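Local coordinates for protein GTN Reductase (Agrobacterium tumefaciens, PDB 4JIQ) that binds FMN and, as a member of the Old Yellow Enzyme family, probably reduces activated C=C bonds with NADH or NADPH as the electron source, at residues V117-I122 against G182-Q187; V101-H106 against N238-A243; Q63-V68 against S126-I131. All coordinates share one frame; numbering follows the deposited sequence.

Contact 1: residues V117-I122 against G182-Q187; sequences VAPSAI and GYLIEQ. With 1L5 ([(1E)-1-nitroprop-1-en-2-yl]benzene), chain C.
Gln187 OE1 rests against the methyl of Ala118, 3.6 Å from Ala118 CB, while accepting a hydrogen bond from the backbone N of Arg103. The other end of the same amide, NE2, makes a straight but long and weak bond to Gly182 O (3.4 Å, 173° at the hydrogen) and a second weak one to Val101 O. A donor facing OE1 and two carbonyls facing NE2 set which way this buried amide is flipped, though both NE2 bonds are weak. The Pro119 ring crosses the Gln187 side chain at about a right angle: Pro119 CG sits 3.5 Å from Gln187 C, and Pro119 CD lies 3.6 Å from Gln187 CB. In the fold, this packs the end of strand 117-118, which pairs in parallel with 146-147, and the loop after it on helix 184-189, the first helix after the fourth strand of the TIM barrel. Leu184 adds an apolar contact. With CG anti to the backbone N (chi1 -178°), its CD1 comes within 4.2 Å of Pro119 CD. Tyr183, at the N-cap, takes no part in this packing; its ring edge meets the nitro group, with Tyr183 CE2 3.0 Å from 1L5 O, and its hydroxyl hydrogen-bonds that of Tyr65.

Contact 2: residues V101-H106 against N238-A243; sequences VGRISH and NDIFEA
Arg103 reaches across to the backbone of Asn238 and Asp239. From CB, with CG lodged between the backbone N and the carbonyl carbon (chi1 64°), the chain runs extended through CD and carries the guanidinium across. NE is the first atom to find a partner: it donates to a water 3.0 Å away, which in turn donates to Asn238 O at 2.8 Å. NH1 turns to Ile122 O. NH2 makes two weak bonds near the guanidinium plane, one to Asn238 O (3.4 Å, 166° at the hydrogen) and a bent one to Asp239 O (3.2 Å, 122°). Asp239 OD2, 4.0 Å from Arg103 NH2, lies well out of that plane, so this long salt bridge acts through charge alone; Lys125 is the stronger partner of the carboxylate. Beside the arginine, Ile104 lays its CD1 against Asn238 CB at 3.6 Å and its CG2 near Asn238 OD1 at 3.7 Å, while Asn238 ND2 is held by Asn181 O. Arg103 and Ile104, at the end of a type II' turn, tie together the loops after the third and fifth strands at the ligand-binding end of a TIM barrel, the side chain of Asn238 about 6 Å from the bound nitroalkene.

Contact 3: residues Q63-V68 against S126-I131; sequences QGYADV and SKTYII. With 1L5 ([(1E)-1-nitroprop-1-en-2-yl]benzene), chain C.
Ala66 is the bump that fits the bend of 129-131: its CB lies 3.2 Å from Tyr129 O, 3.6 Å from Ile131 N and 4.0 Å from Ile131 CB. A bent, weak hydrogen bond from Ala66 N to Tyr129 O (2.9 Å, 125° at the hydrogen) holds the backbones together at the same place. Next along the chain, Asp67 crosses the poorly ordered Ile131 side chain at about a right angle. The two tyrosines meet obliquely, Tyr65 CD1 3.3 Å from Tyr129 CD1, and the rings, with planes 65° apart, form an angled hollow. The phenyl of the ligand drops into it. Its C6 sits 3.7 Å above the plane of the Tyr65 ring, over the centre, while C5 meets the edge of Tyr129 at CE1, 3.3 Å away. Tyr65 CG is anti to the carbonyl carbon (chi1 -52°), which places the ring beside Lys127 and Thr128. Tyr356 also meets the Tyr129 ring. Tyr65 and Tyr129 wall the pocket that holds the nitroalkene, near the flavin, consistent with the active site of an Old Yellow Enzyme.

The segments come along the chain as 63-68, 101-106, 117-122, 126-131, 182-187 and 238-243, so contact 1 is nested within the loop closed by contact 2, while contact 3 crosses both. All belong to one TIM-barrel domain, in loops and short elements following its second to fifth strands, 50-57, 94-99, 174-178 and 227-231. The centres of contacts 1 and 2 are only about 6 Å apart, with Arg103 bonded to both segments of contact 1. The centre of contact 3 lies about 17 Å from that of contact 1 and about 14 Å from that of contact 2, linked to the latter by a probable Ser105 OG–Gln63 O hydrogen bond. Contacts 1 and 3 bring tyrosines to the same ligand, so long excursions of the chain converge on one pocket.

Contact 1: residues V117-I122 against G182-Q187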
# COMPACT_ATOMS: atom_id res chain seq x y z
N VAL A 117 6.17 -17.61 2.26
CA VAL A 117 5.96 -17.77 3.70
C VAL A 117 4.63 -17.17 4.14
O VAL A 117 4.15 -16.20 3.56
CB VAL A 117 7.10 -17.15 4.52
CG1 VAL A 117 8.40 -17.89 4.25
CG2 VAL A 117 7.24 -15.67 4.20
N ALA A 118 4.04 -17.76 5.18
CA ALA A 118 2.72 -17.35 5.63
C ALA A 118 2.54 -17.76 7.09
O ALA A 118 3.31 -18.56 7.61
CB ALA A 118 1.66 -18.00 4.75
N PRO A 119 1.53 -17.18 7.77
CA PRO A 119 1.18 -17.59 9.13
C PRO A 119 0.86 -19.08 9.20
O PRO A 119 1.31 -19.77 10.12
CB PRO A 119 -0.07 -16.78 9.43
CG PRO A 119 0.04 -15.58 8.59
CD PRO A 119 0.74 -16.01 7.33
N SER A 120 0.08 -19.56 8.24
CA SER A 120 -0.25 -20.98 8.14
C SER A 120 0.05 -21.48 6.73
O SER A 120 0.06 -20.70 5.78
CB SER A 120 -1.72 -21.22 8.49
OG SER A 120 -1.95 -21.02 9.87
N ALA A 121 0.29 -22.77 6.60
CA ALA A 121 0.63 -23.34 5.30
C ALA A 121 -0.63 -23.67 4.50
O ALA A 121 -0.97 -24.84 4.32
CB ALA A 121 1.50 -24.57 5.47
N ILE A 122 -1.31 -22.64 4.02
CA ILE A 122 -2.50 -22.81 3.20
C ILE A 122 -2.33 -22.13 1.84
O ILE A 122 -2.13 -20.92 1.77
CB ILE A 122 -3.75 -22.20 3.88
CG1 ILE A 122 -3.89 -22.72 5.31
CG2 ILE A 122 -5.00 -22.50 3.07
CD1 ILE A 122 -5.03 -22.08 6.06
N GLY A 182 -4.94 -8.62 1.34
CA GLY A 182 -4.71 -10.04 1.53
C GLY A 182 -3.26 -10.48 1.50
O GLY A 182 -2.97 -11.62 1.14
N TYR A 183 -2.34 -9.60 1.90
CA TYR A 183 -0.93 -9.95 1.91
C TYR A 183 -0.47 -10.37 3.30
O TYR A 183 -1.31 -10.63 4.16
CB TYR A 183 -0.09 -8.81 1.31
CG TYR A 183 -0.35 -8.63 -0.16
CD1 TYR A 183 0.05 -9.61 -1.08
CD2 TYR A 183 -1.01 -7.51 -0.65
CE1 TYR A 183 -0.19 -9.46 -2.43
CE2 TYR A 183 -1.25 -7.36 -2.01
CZ TYR A 183 -0.84 -8.33 -2.89
OH TYR A 183 -1.08 -8.19 -4.24
N LEU A 184 0.85 -10.42 3.51
CA LEU A 184 1.42 -11.03 4.72
C LEU A 184 0.77 -10.62 6.04
O LEU A 184 0.34 -11.47 6.82
CB LEU A 184 2.93 -10.83 4.80
CG LEU A 184 3.57 -11.50 6.02
CD1 LEU A 184 3.39 -13.01 5.96
CD2 LEU A 184 5.04 -11.13 6.15
N ILE A 185 0.68 -9.31 6.29
CA ILE A 185 0.05 -8.81 7.51
C ILE A 185 -1.44 -9.17 7.56
O ILE A 185 -1.95 -9.58 8.61
CB ILE A 185 0.23 -7.29 7.67
CG1 ILE A 185 1.72 -6.94 7.67
CG2 ILE A 185 -0.43 -6.80 8.94
CD1 ILE A 185 2.01 -5.46 7.73
N GLU A 186 -2.13 -9.04 6.43
CA GLU A 186 -3.53 -9.43 6.35
C GLU A 186 -3.71 -10.92 6.62
O GLU A 186 -4.72 -11.34 7.18
CB GLU A 186 -4.12 -9.08 4.98
CG GLU A 186 -4.58 -7.65 4.86
CD GLU A 186 -6.03 -7.53 4.42
OE1 GLU A 186 -6.69 -6.54 4.81
OE2 GLU A 186 -6.51 -8.43 3.69
N GLN A 187 -2.73 -11.71 6.20
CA GLN A 187 -2.78 -13.15 6.39
C GLN A 187 -2.76 -13.53 7.87
O GLN A 187 -3.36 -14.53 8.26
CB GLN A 187 -1.63 -13.83 5.63
CG GLN A 187 -1.78 -13.77 4.12
CD GLN A 187 -0.48 -14.07 3.40
OE1 GLN A 187 0.38 -14.78 3.91
NE2 GLN A 187 -0.33 -13.51 2.20
C1 1L5 C . -1.29 -5.31 -6.27
C2 1L5 C . -1.32 -6.08 -7.56
C3 1L5 C . -2.54 -6.42 -8.14
C4 1L5 C . -2.61 -7.13 -9.34
C5 1L5 C . -1.44 -7.51 -9.98
C6 1L5 C . -0.22 -7.16 -9.41
C7 1L5 C . -0.16 -6.45 -8.21
C8 1L5 C . -2.41 -5.26 -5.55
O1 1L5 C . -3.56 -3.94 -4.35
N 1L5 C . -2.56 -4.63 -4.47
O 1L5 C . -1.68 -4.67 -3.37
C 1L5 C . -0.06 -4.62 -5.78

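Contact 2: residues V101-H106 against N238-A243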
# COMPACT_ATOMS: atom_id res chain seq x y z
N VAL A 101 4.43 -9.80 0.40
CA VAL A 101 3.28 -10.49 -0.19
C VAL A 101 2.78 -11.69 0.62
O VAL A 101 1.59 -12.01 0.58
CB VAL A 101 3.57 -10.92 -1.65
CG1 VAL A 101 3.87 -9.70 -2.50
CG2 VAL A 101 4.72 -11.92 -1.70
N GLY A 102 3.67 -12.35 1.35
CA GLY A 102 3.30 -13.54 2.08
C GLY A 102 3.08 -14.73 1.16
O GLY A 102 3.95 -15.05 0.35
N ARG A 103 1.93 -15.37 1.28
CA ARG A 103 1.63 -16.56 0.48
C ARG A 103 1.38 -16.26 -1.00
O ARG A 103 1.39 -17.17 -1.83
CB ARG A 103 0.45 -17.33 1.08
CG ARG A 103 -0.87 -16.57 1.05
CD ARG A 103 -2.00 -17.39 1.65
NE ARG A 103 -3.30 -16.92 1.18
CZ ARG A 103 -4.44 -17.60 1.31
NH1 ARG A 103 -4.45 -18.79 1.90
NH2 ARG A 103 -5.57 -17.09 0.85
N ILE A 104 1.18 -14.99 -1.33
CA ILE A 104 0.90 -14.60 -2.71
C ILE A 104 2.20 -14.40 -3.48
O ILE A 104 2.64 -13.27 -3.69
CB ILE A 104 0.03 -13.33 -2.77
CG1 ILE A 104 -1.16 -13.45 -1.81
CG2 ILE A 104 -0.48 -13.09 -4.19
CD1 ILE A 104 -2.05 -14.63 -2.10
N SER A 105 2.81 -15.50 -3.89
CA SER A 105 4.09 -15.46 -4.59
C SER A 105 4.35 -16.75 -5.36
O SER A 105 3.49 -17.64 -5.41
CB SER A 105 5.23 -15.22 -3.59
OG SER A 105 6.47 -15.05 -4.25
N HIS A 106 5.53 -16.86 -5.95
CA HIS A 106 5.93 -18.06 -6.68
C HIS A 106 7.37 -18.44 -6.33
O HIS A 106 8.15 -17.59 -5.91
CB HIS A 106 5.80 -17.83 -8.19
CG HIS A 106 5.89 -19.08 -9.00
ND1 HIS A 106 7.08 -19.53 -9.55
CD2 HIS A 106 4.95 -19.98 -9.36
CE1 HIS A 106 6.86 -20.65 -10.21
NE2 HIS A 106 5.57 -20.95 -10.11
N ASN A 238 -7.08 -11.75 -3.20
CA ASN A 238 -6.15 -12.85 -2.98
C ASN A 238 -6.64 -13.93 -2.01
O ASN A 238 -5.92 -14.31 -1.08
CB ASN A 238 -4.78 -12.33 -2.56
CG ASN A 238 -4.09 -11.54 -3.65
OD1 ASN A 238 -3.99 -11.99 -4.79
ND2 ASN A 238 -3.62 -10.34 -3.31
N ASP A 239 -7.87 -14.39 -2.22
CA ASP A 239 -8.40 -15.59 -1.57
C ASP A 239 -8.58 -15.46 -0.05
O ASP A 239 -8.73 -16.47 0.64
CB ASP A 239 -7.53 -16.80 -1.90
CG ASP A 239 -8.33 -18.08 -2.00
OD1 ASP A 239 -9.53 -18.01 -2.34
OD2 ASP A 239 -7.77 -19.17 -1.74
N ILE A 240 -8.59 -14.23 0.45
CA ILE A 240 -8.71 -13.99 1.89
C ILE A 240 -10.16 -13.82 2.33
O ILE A 240 -10.97 -13.21 1.62
CB ILE A 240 -7.85 -12.78 2.33
CG1 ILE A 240 -6.41 -13.23 2.60
CG2 ILE A 240 -8.44 -12.08 3.54
CD1 ILE A 240 -5.69 -12.44 3.70
N PHE A 241 -10.50 -14.37 3.50
CA PHE A 241 -11.82 -14.19 4.09
C PHE A 241 -11.76 -13.89 5.60
O PHE A 241 -10.95 -14.47 6.32
CB PHE A 241 -12.69 -15.42 3.84
CG PHE A 241 -14.00 -15.41 4.57
CD1 PHE A 241 -15.08 -14.69 4.08
CD2 PHE A 241 -14.17 -16.13 5.75
CE1 PHE A 241 -16.29 -14.67 4.75
CE2 PHE A 241 -15.38 -16.12 6.42
CZ PHE A 241 -16.44 -15.39 5.92
N GLU A 242 -12.63 -12.99 6.05
CA GLU A 242 -12.76 -12.70 7.48
C GLU A 242 -14.21 -12.75 7.92
O GLU A 242 -15.06 -12.03 7.39
CB GLU A 242 -12.16 -11.33 7.82
CG GLU A 242 -12.45 -10.85 9.23
CD GLU A 242 -11.99 -11.84 10.29
OE1 GLU A 242 -12.73 -12.04 11.27
OE2 GLU A 242 -10.88 -12.40 10.14
N ALA A 243 -14.50 -13.59 8.91
CA ALA A 243 -15.85 -13.76 9.42
C ALA A 243 -16.40 -12.48 10.06
O ALA A 243 -17.46 -11.99 9.66
CB ALA A 243 -15.90 -14.91 10.42
O HOH W 1 -3.84 -13.94 0.83

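Contact 3: residues Q63-V68 against S126-I131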
# COMPACT_ATOMS: atom_id res chain seq x y z
N GLN A 63 8.79 -10.39 -2.33
CA GLN A 63 8.36 -10.22 -3.72
C GLN A 63 7.30 -11.25 -4.11
O GLN A 63 7.36 -12.41 -3.70
CB GLN A 63 9.55 -10.32 -4.68
CG GLN A 63 10.37 -9.05 -4.83
CD GLN A 63 9.73 -8.04 -5.77
OE1 GLN A 63 8.58 -8.20 -6.18
NE2 GLN A 63 10.47 -6.99 -6.10
N GLY A 64 6.34 -10.82 -4.92
CA GLY A 64 5.29 -11.70 -5.37
C GLY A 64 4.92 -11.54 -6.83
O GLY A 64 4.04 -12.25 -7.32
N TYR A 65 5.57 -10.61 -7.52
CA TYR A 65 5.32 -10.39 -8.95
C TYR A 65 6.60 -10.00 -9.68
O TYR A 65 7.55 -9.51 -9.07
CB TYR A 65 4.24 -9.32 -9.15
CG TYR A 65 2.97 -9.56 -8.37
CD1 TYR A 65 1.97 -10.38 -8.87
CD2 TYR A 65 2.77 -8.96 -7.13
CE1 TYR A 65 0.80 -10.61 -8.16
CE2 TYR A 65 1.61 -9.18 -6.42
CZ TYR A 65 0.63 -10.00 -6.93
OH TYR A 65 -0.52 -10.22 -6.22
N ALA A 66 6.61 -10.20 -11.00
CA ALA A 66 7.78 -9.87 -11.81
C ALA A 66 7.88 -8.37 -12.12
O ALA A 66 6.87 -7.68 -12.23
CB ALA A 66 7.77 -10.68 -13.10
N ASP A 67 9.12 -7.90 -12.26
CA ASP A 67 9.43 -6.50 -12.60
C ASP A 67 8.93 -5.47 -11.59
O ASP A 67 8.57 -4.35 -11.96
CB ASP A 67 8.92 -6.15 -14.01
CG ASP A 67 9.74 -6.81 -15.10
OD1 ASP A 67 10.81 -7.37 -14.78
OD2 ASP A 67 9.32 -6.75 -16.28
N VAL A 68 8.92 -5.85 -10.32
CA VAL A 68 8.50 -4.94 -9.25
C VAL A 68 9.71 -4.39 -8.50
O VAL A 68 10.55 -5.15 -8.01
CB VAL A 68 7.53 -5.64 -8.28
CG1 VAL A 68 7.37 -4.84 -6.99
CG2 VAL A 68 6.18 -5.85 -8.95
N SER A 126 -4.73 -17.95 -6.40
CA SER A 126 -4.38 -16.64 -6.93
C SER A 126 -3.39 -16.74 -8.09
O SER A 126 -2.87 -17.82 -8.38
CB SER A 126 -3.81 -15.75 -5.82
OG SER A 126 -4.76 -15.55 -4.79
N LYS A 127 -3.13 -15.61 -8.73
CA LYS A 127 -2.25 -15.56 -9.89
C LYS A 127 -1.04 -14.65 -9.67
O LYS A 127 -1.04 -13.79 -8.78
CB LYS A 127 -3.01 -15.11 -11.14
CG LYS A 127 -3.85 -16.20 -11.78
CD LYS A 127 -2.97 -17.28 -12.39
CE LYS A 127 -3.79 -18.27 -13.21
NZ LYS A 127 -2.92 -19.16 -14.03
N THR A 128 -0.01 -14.85 -10.49
CA THR A 128 1.27 -14.15 -10.35
C THR A 128 1.82 -13.80 -11.73
O THR A 128 1.50 -14.47 -12.70
CB THR A 128 2.29 -15.04 -9.61
OG1 THR A 128 1.77 -15.44 -8.34
CG2 THR A 128 3.61 -14.32 -9.40
N TYR A 129 2.62 -12.74 -11.81
CA TYR A 129 3.39 -12.45 -13.02
C TYR A 129 4.76 -13.08 -12.90
O TYR A 129 5.53 -12.75 -12.00
CB TYR A 129 3.56 -10.94 -13.20
CG TYR A 129 2.28 -10.14 -13.27
CD1 TYR A 129 1.63 -9.75 -12.11
CD2 TYR A 129 1.74 -9.75 -14.49
CE1 TYR A 129 0.47 -9.02 -12.15
CE2 TYR A 129 0.57 -9.01 -14.54
CZ TYR A 129 -0.06 -8.65 -13.37
OH TYR A 129 -1.22 -7.92 -13.41
N ILE A 130 5.09 -13.99 -13.81
CA ILE A 130 6.41 -14.60 -13.83
C ILE A 130 7.11 -14.37 -15.17
O ILE A 130 6.65 -14.83 -16.21
CB ILE A 130 6.36 -16.10 -13.52
CG1 ILE A 130 6.12 -16.31 -12.02
CG2 ILE A 130 7.66 -16.78 -13.92
CD1 ILE A 130 4.89 -17.10 -11.71
N ILE A 131 8.22 -13.64 -15.14
CA ILE A 131 8.92 -13.30 -16.37
C ILE A 131 9.61 -14.52 -16.96
O ILE A 131 10.09 -15.40 -16.23
CB ILE A 131 9.91 -12.13 -16.16
CG1 ILE A 131 9.71 -11.07 -17.25
CG2 ILE A 131 11.35 -12.62 -16.15
CD1 ILE A 131 8.36 -10.40 -17.20
C1 1L5 C . -1.29 -5.31 -6.27
C2 1L5 C . -1.32 -6.08 -7.56
C3 1L5 C . -2.54 -6.42 -8.14
C4 1L5 C . -2.61 -7.13 -9.34
C5 1L5 C . -1.44 -7.51 -9.98
C6 1L5 C . -0.22 -7.16 -9.41
C7 1L5 C . -0.16 -6.45 -8.21
C8 1L5 C . -2.41 -5.26 -5.55
O1 1L5 C . -3.56 -3.94 -4.35
N 1L5 C . -2.56 -4.63 -4.47
O 1L5 C . -1.68 -4.67 -3.37
C 1L5 C . -0.06 -4.62 -5.78